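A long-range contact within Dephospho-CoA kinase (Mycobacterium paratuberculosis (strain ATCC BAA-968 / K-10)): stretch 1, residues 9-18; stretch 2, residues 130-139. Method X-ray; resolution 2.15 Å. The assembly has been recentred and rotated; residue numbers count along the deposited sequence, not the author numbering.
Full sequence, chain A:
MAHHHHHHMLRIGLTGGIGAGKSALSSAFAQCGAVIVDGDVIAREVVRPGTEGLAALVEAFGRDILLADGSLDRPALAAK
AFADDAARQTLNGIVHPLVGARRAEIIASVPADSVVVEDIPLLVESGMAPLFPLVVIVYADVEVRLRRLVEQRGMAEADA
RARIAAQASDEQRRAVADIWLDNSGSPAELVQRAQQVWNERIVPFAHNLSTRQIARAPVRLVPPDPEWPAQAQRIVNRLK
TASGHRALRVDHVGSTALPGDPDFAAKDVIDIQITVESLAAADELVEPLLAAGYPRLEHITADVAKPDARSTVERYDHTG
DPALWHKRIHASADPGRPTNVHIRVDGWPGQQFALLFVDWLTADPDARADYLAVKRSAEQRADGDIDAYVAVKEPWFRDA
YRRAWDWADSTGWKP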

ATOM      1  N   MET A   9       0.895  15.231  -3.926  1.00 53.30           N
ATOM      2  CA  MET A   9       1.538  14.530  -5.021  1.00 49.80           C
ATOM      3  C   MET A   9       1.559  13.042  -4.706  1.00 47.60           C
ATOM      4  O   MET A   9       1.446  12.636  -3.550  1.00 51.80           O
ATOM      5  CB  MET A   9       2.966  15.050  -5.233  1.00 50.70           C
ATOM      6  CG  MET A   9       3.055  16.561  -5.466  1.00 61.04           C
ATOM      7  SD  MET A   9       4.708  17.235  -5.155  1.00 67.62           S
ATOM      8  CE  MET A   9       4.372  18.992  -5.252  1.00 72.53           C
ATOM      9  N   LEU A  10       1.716  12.225  -5.741  1.00 39.53           N
ATOM     10  CA  LEU A  10       1.936  10.804  -5.525  1.00 35.96           C
ATOM     11  C   LEU A  10       3.321  10.587  -4.926  1.00 44.89           C
ATOM     12  O   LEU A  10       4.313  11.132  -5.426  1.00 40.00           O
ATOM     13  CB  LEU A  10       1.791  10.044  -6.848  1.00 30.41           C
ATOM     14  CG  LEU A  10       2.214   8.573  -6.831  1.00 34.98           C
ATOM     15  CD1 LEU A  10       1.243   7.787  -5.922  1.00 37.42           C
ATOM     16  CD2 LEU A  10       2.225   7.992  -8.233  1.00 35.85           C
ATOM     17  N   ARG A  11       3.393   9.818  -3.833  1.00 38.11           N
ATOM     18  CA  ARG A  11       4.658   9.519  -3.162  1.00 36.95           C
ATOM     19  C   ARG A  11       4.957   8.035  -3.279  1.00 40.41           C
ATOM     20  O   ARG A  11       4.068   7.199  -3.104  1.00 49.25           O
ATOM     21  CB  ARG A  11       4.628   9.899  -1.680  1.00 39.87           C
ATOM     22  CG  ARG A  11       4.498  11.385  -1.414  1.00 50.61           C
ATOM     23  CD  ARG A  11       4.051  11.659   0.015  1.00 70.79           C
ATOM     24  NE  ARG A  11       5.022  11.229   1.026  1.00 82.01           N
ATOM     25  CZ  ARG A  11       4.816  10.244   1.899  1.00 81.71           C
ATOM     26  NH1 ARG A  11       3.666   9.566   1.891  1.00 76.29           N
ATOM     27  NH2 ARG A  11       5.759   9.940   2.786  1.00 73.24           N
ATOM     28  N   ILE A  12       6.206   7.708  -3.575  1.00 36.07           N
ATOM     29  CA  ILE A  12       6.625   6.328  -3.764  1.00 33.09           C
ATOM     30  C   ILE A  12       7.790   6.059  -2.826  1.00 40.72           C
ATOM     31  O   ILE A  12       8.800   6.770  -2.869  1.00 40.58           O
ATOM     32  CB  ILE A  12       7.018   6.052  -5.225  1.00 34.14           C
ATOM     33  CG1 ILE A  12       5.826   6.330  -6.156  1.00 35.62           C
ATOM     34  CG2 ILE A  12       7.503   4.614  -5.389  1.00 39.14           C
ATOM     35  CD1 ILE A  12       6.175   6.169  -7.622  1.00 41.14           C
ATOM     36  N   GLY A  13       7.664   5.036  -1.985  1.00 39.03           N
ATOM     37  CA  GLY A  13       8.816   4.597  -1.196  1.00 38.35           C
ATOM     38  C   GLY A  13       9.714   3.701  -2.039  1.00 40.35           C
ATOM     39  O   GLY A  13       9.242   2.864  -2.807  1.00 43.31           O
ATOM     40  N   LEU A  14      11.028   3.889  -1.894  1.00 39.76           N
ATOM     41  CA  LEU A  14      12.015   3.135  -2.659  1.00 37.65           C
ATOM     42  C   LEU A  14      13.086   2.606  -1.719  1.00 42.60           C
ATOM     43  O   LEU A  14      13.610   3.359  -0.887  1.00 46.30           O
ATOM     44  CB  LEU A  14      12.664   4.003  -3.742  1.00 38.92           C
ATOM     45  CG  LEU A  14      13.887   3.392  -4.457  1.00 49.25           C
ATOM     46  CD1 LEU A  14      13.469   2.224  -5.320  1.00 51.16           C
ATOM     47  CD2 LEU A  14      14.597   4.422  -5.304  1.00 61.72           C
ATOM     48  N   THR A  15      13.414   1.318  -1.843  1.00 40.71           N
ATOM     49  CA  THR A  15      14.461   0.751  -1.001  1.00 48.08           C
ATOM     50  C   THR A  15      15.072  -0.463  -1.697  1.00 43.88           C
ATOM     51  O   THR A  15      14.745  -0.785  -2.840  1.00 47.22           O
ATOM     52  CB  THR A  15      13.919   0.428   0.409  1.00 44.12           C
ATOM     53  OG1 THR A  15      14.998   0.372   1.346  1.00 47.84           O
ATOM     54  CG2 THR A  15      13.148  -0.895   0.459  1.00 43.94           C
ATOM     55  N   GLY A  16      15.960  -1.133  -0.987  1.00 50.98           N
ATOM     56  CA  GLY A  16      16.665  -2.299  -1.472  1.00 44.57           C
ATOM     57  C   GLY A  16      17.935  -2.483  -0.689  1.00 49.97           C
ATOM     58  O   GLY A  16      18.474  -1.547  -0.099  1.00 48.96           O
ATOM     59  N   GLY A  17      18.410  -3.725  -0.670  1.00 47.80           N
ATOM     60  CA  GLY A  17      19.596  -4.033   0.091  1.00 50.36           C
ATOM     61  C   GLY A  17      20.854  -3.488  -0.555  1.00 60.54           C
ATOM     62  O   GLY A  17      20.882  -3.121  -1.727  1.00 53.18           O
ATOM     63  N   ILE A  18      21.922  -3.440   0.242  1.00 62.09           N
ATOM     64  CA  ILE A  18      23.180  -2.869  -0.224  1.00 60.97           C
ATOM     65  C   ILE A  18      23.672  -3.636  -1.444  1.00 66.11           C
ATOM     66  O   ILE A  18      23.652  -4.874  -1.477  1.00 62.17           O
ATOM     67  CB  ILE A  18      24.207  -2.869   0.925  1.00 59.51           C
ATOM     68  CG1 ILE A  18      25.510  -2.168   0.519  1.00 67.87           C
ATOM     69  CG2 ILE A  18      24.500  -4.288   1.408  1.00 63.59           C
ATOM     70  CD1 ILE A  18      26.516  -2.044   1.683  1.00 73.10           C
ATOM     71  N   PRO A 130       3.735   0.872   4.995  1.00 30.91           N
ATOM     72  CA  PRO A 130       2.327   1.311   4.970  1.00 33.82           C
ATOM     73  C   PRO A 130       2.157   2.824   4.916  1.00 39.77           C
ATOM     74  O   PRO A 130       1.044   3.292   4.638  1.00 34.68           O
ATOM     75  CB  PRO A 130       1.754   0.732   6.281  1.00 28.84           C
ATOM     76  CG  PRO A 130       2.636  -0.451   6.567  1.00 30.59           C
ATOM     77  CD  PRO A 130       4.007   0.067   6.206  1.00 30.47           C
ATOM     78  N   LEU A 131       3.213   3.596   5.176  1.00 34.92           N
ATOM     79  CA  LEU A 131       3.154   5.035   4.976  1.00 34.53           C
ATOM     80  C   LEU A 131       2.991   5.415   3.510  1.00 35.59           C
ATOM     81  O   LEU A 131       2.621   6.555   3.228  1.00 35.43           O
ATOM     82  CB  LEU A 131       4.422   5.705   5.524  1.00 39.11           C
ATOM     83  CG  LEU A 131       4.817   5.471   6.975  1.00 43.93           C
ATOM     84  CD1 LEU A 131       6.190   6.103   7.289  1.00 44.77           C
ATOM     85  CD2 LEU A 131       3.765   6.009   7.906  1.00 43.79           C
ATOM     86  N   PHE A 132       3.245   4.498   2.566  1.00 35.64           N
ATOM     87  CA  PHE A 132       3.268   4.949   1.173  1.00 29.81           C
ATOM     88  C   PHE A 132       2.137   4.342   0.352  1.00 32.35           C
ATOM     89  O   PHE A 132       1.722   3.207   0.589  1.00 33.77           O
ATOM     90  CB  PHE A 132       4.600   4.600   0.496  1.00 32.16           C
ATOM     91  CG  PHE A 132       5.784   5.291   1.112  1.00 37.03           C
ATOM     92  CD1 PHE A 132       6.196   6.532   0.651  1.00 39.19           C
ATOM     93  CD2 PHE A 132       6.456   4.717   2.160  1.00 36.63           C
ATOM     94  CE1 PHE A 132       7.263   7.177   1.226  1.00 40.90           C
ATOM     95  CE2 PHE A 132       7.534   5.358   2.748  1.00 41.87           C
ATOM     96  CZ  PHE A 132       7.933   6.588   2.272  1.00 42.14           C
ATOM     97  N   PRO A 133       1.628   5.086  -0.638  1.00 34.70           N
ATOM     98  CA  PRO A 133       0.659   4.505  -1.587  1.00 32.70           C
ATOM     99  C   PRO A 133       1.266   3.454  -2.514  1.00 34.30           C
ATOM    100  O   PRO A 133       0.514   2.703  -3.151  1.00 29.01           O
ATOM    101  CB  PRO A 133       0.161   5.721  -2.392  1.00 36.28           C
ATOM    102  CG  PRO A 133       1.097   6.842  -2.087  1.00 41.69           C
ATOM    103  CD  PRO A 133       1.813   6.539  -0.791  1.00 30.86           C
ATOM    104  N   LEU A 134       2.591   3.373  -2.598  1.00 30.63           N
ATOM    105  CA  LEU A 134       3.269   2.458  -3.504  1.00 31.15           C
ATOM    106  C   LEU A 134       4.723   2.342  -3.060  1.00 31.96           C
ATOM    107  O   LEU A 134       5.357   3.351  -2.764  1.00 34.31           O
ATOM    108  CB  LEU A 134       3.201   2.974  -4.938  1.00 31.46           C
ATOM    109  CG  LEU A 134       3.675   2.068  -6.063  1.00 36.21           C
ATOM    110  CD1 LEU A 134       2.637   0.992  -6.332  1.00 29.84           C
ATOM    111  CD2 LEU A 134       3.912   2.916  -7.306  1.00 38.01           C
ATOM    112  N   VAL A 135       5.245   1.120  -3.032  1.00 29.17           N
ATOM    113  CA  VAL A 135       6.618   0.862  -2.624  1.00 32.34           C
ATOM    114  C   VAL A 135       7.311   0.060  -3.724  1.00 32.83           C
ATOM    115  O   VAL A 135       6.788  -0.971  -4.175  1.00 34.15           O
ATOM    116  CB  VAL A 135       6.678   0.120  -1.270  1.00 34.03           C
ATOM    117  CG1 VAL A 135       8.116  -0.236  -0.899  1.00 31.94           C
ATOM    118  CG2 VAL A 135       6.063   0.981  -0.137  1.00 32.02           C
ATOM    119  N   VAL A 136       8.479   0.543  -4.154  1.00 30.88           N
ATOM    120  CA  VAL A 136       9.329  -0.130  -5.136  1.00 34.87           C
ATOM    121  C   VAL A 136      10.578  -0.632  -4.425  1.00 36.69           C
ATOM    122  O   VAL A 136      11.255   0.132  -3.723  1.00 38.33           O
ATOM    123  CB  VAL A 136       9.722   0.808  -6.290  1.00 39.48           C
ATOM    124  CG1 VAL A 136      10.553   0.051  -7.337  1.00 34.86           C
ATOM    125  CG2 VAL A 136       8.500   1.378  -6.920  1.00 36.02           C
ATOM    126  N   ILE A 137      10.893  -1.906  -4.595  1.00 34.77           N
ATOM    127  CA  ILE A 137      12.102  -2.455  -3.999  1.00 38.12           C
ATOM    128  C   ILE A 137      12.908  -3.123  -5.097  1.00 40.01           C
ATOM    129  O   ILE A 137      12.364  -3.920  -5.870  1.00 39.49           O
ATOM    130  CB  ILE A 137      11.783  -3.432  -2.856  1.00 37.69           C
ATOM    131  CG1 ILE A 137      10.844  -2.743  -1.856  1.00 39.02           C
ATOM    132  CG2 ILE A 137      13.068  -3.879  -2.184  1.00 40.79           C
ATOM    133  CD1 ILE A 137      10.639  -3.474  -0.564  1.00 33.97           C
ATOM    134  N   VAL A 138      14.193  -2.771  -5.189  1.00 39.35           N
ATOM    135  CA  VAL A 138      15.091  -3.351  -6.176  1.00 41.11           C
ATOM    136  C   VAL A 138      15.862  -4.476  -5.505  1.00 47.37           C
ATOM    137  O   VAL A 138      16.184  -4.396  -4.312  1.00 45.94           O
ATOM    138  CB  VAL A 138      16.029  -2.284  -6.786  1.00 44.11           C
ATOM    139  CG1 VAL A 138      16.911  -1.636  -5.729  1.00 44.17           C
ATOM    140  CG2 VAL A 138      16.875  -2.889  -7.865  1.00 42.19           C
ATOM    141  N   TYR A 139      16.109  -5.553  -6.246  1.00 40.05           N
ATOM    142  CA  TYR A 139      16.893  -6.663  -5.722  1.00 44.44           C
ATOM    143  C   TYR A 139      17.794  -7.194  -6.828  1.00 52.32           C
ATOM    144  O   TYR A 139      17.684  -6.798  -7.991  1.00 49.38           O
ATOM    145  CB  TYR A 139      16.000  -7.784  -5.159  1.00 50.92           C
ATOM    146  CG  TYR A 139      15.203  -8.511  -6.221  1.00 53.64           C
ATOM    147  CD1 TYR A 139      14.030  -7.964  -6.714  1.00 52.17           C
ATOM    148  CD2 TYR A 139      15.631  -9.741  -6.736  1.00 52.25           C
ATOM    149  CE1 TYR A 139      13.292  -8.608  -7.691  1.00 58.71           C
ATOM    150  CE2 TYR A 139      14.900 -10.399  -7.716  1.00 54.53           C
ATOM    151  CZ  TYR A 139      13.725  -9.824  -8.185  1.00 64.57           C
ATOM    152  OH  TYR A 139      12.970 -10.453  -9.154  1.00 61.41           O
TER
HETATM  153  O   HOH W   1      17.290  -5.782  -2.122  1.00 42.93           O

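The two stretches, at least 119 residues apart in sequence wherever they touch, meet as neighbouring parallel β-strands whose axes approach to 4.6 Å and diverge by 21°. Together they bury 688 Å² of surface. Met9 lies beyond reach of stretch 2, and the contact opens with Leu10, whose CB points sideways but whose CD1 comes within 4.0 Å of Pro133 CG, an apolar touch against the proline ring.

Arg11 makes the polar contact at this end. Its NH1 donates a weak hydrogen bond to Leu131 O (3.5 Å), an acceptor lying at the edge of the guanidinium, near its plane. Phe132 CE1 sits over one face of the same group, 3.5 Å from Arg11 NH2, so the flat cation is both bonded at its rim and covered by aromatic carbon. The backbone of Arg11 is also closely packed, with its O 3.2 Å from Pro133 CG.

At Ile12 the side chain points away overall, yet it still reaches two aliphatic neighbours: CD1 lies 4.0 Å from Leu134 CD2, and CG2 lies 3.7 Å from Val136 CG2. Its CA approaches Leu134 O at 3.4 Å in a CA-H...O contact.

The regular backbone ladder begins at Gly13, paired with Val135. Gly13 N donates to Leu134 O (3.0 Å), and Gly13 O accepts from Val136 N (2.8 Å, nearly linear at 169°), so one residue bonds to the two residues flanking its partner, as parallel pairing requires. The absence of a side chain matters here: Gly13 CA rests 3.7 Å from the centroid of the Phe132 ring, almost on the ring normal, in a CH-π contact. A CB on Gly13 would lie 3.0 Å from Phe132 CD2, a clash.

Leu14 pairs with Val136, and their side chains share a face of the sheet, where Leu14 CD1 packs 4.1 Å from Val136 CB.

Thr15 repeats the pattern opposite Ile137. Thr15 N donates to Val136 O (3.1 Å), and Thr15 O accepts from Val138 N (3.1 Å). Thr15 CG2 meets Ile137 CD1 at 3.7 Å, methyl against methyl, while OG1 is hydrogen-bonded elsewhere in the structure.

Beyond Thr15 the direct ladder gives way. Gly16 CA lies 3.6 Å from Val138 O; a CB on Gly16 would clash with that oxygen. Gly17 N is 4.3 Å from Val138 O, too far to bond directly, and a water bridges the gap, accepting from Gly17 N and donating to Val138 O, each at 2.8 Å.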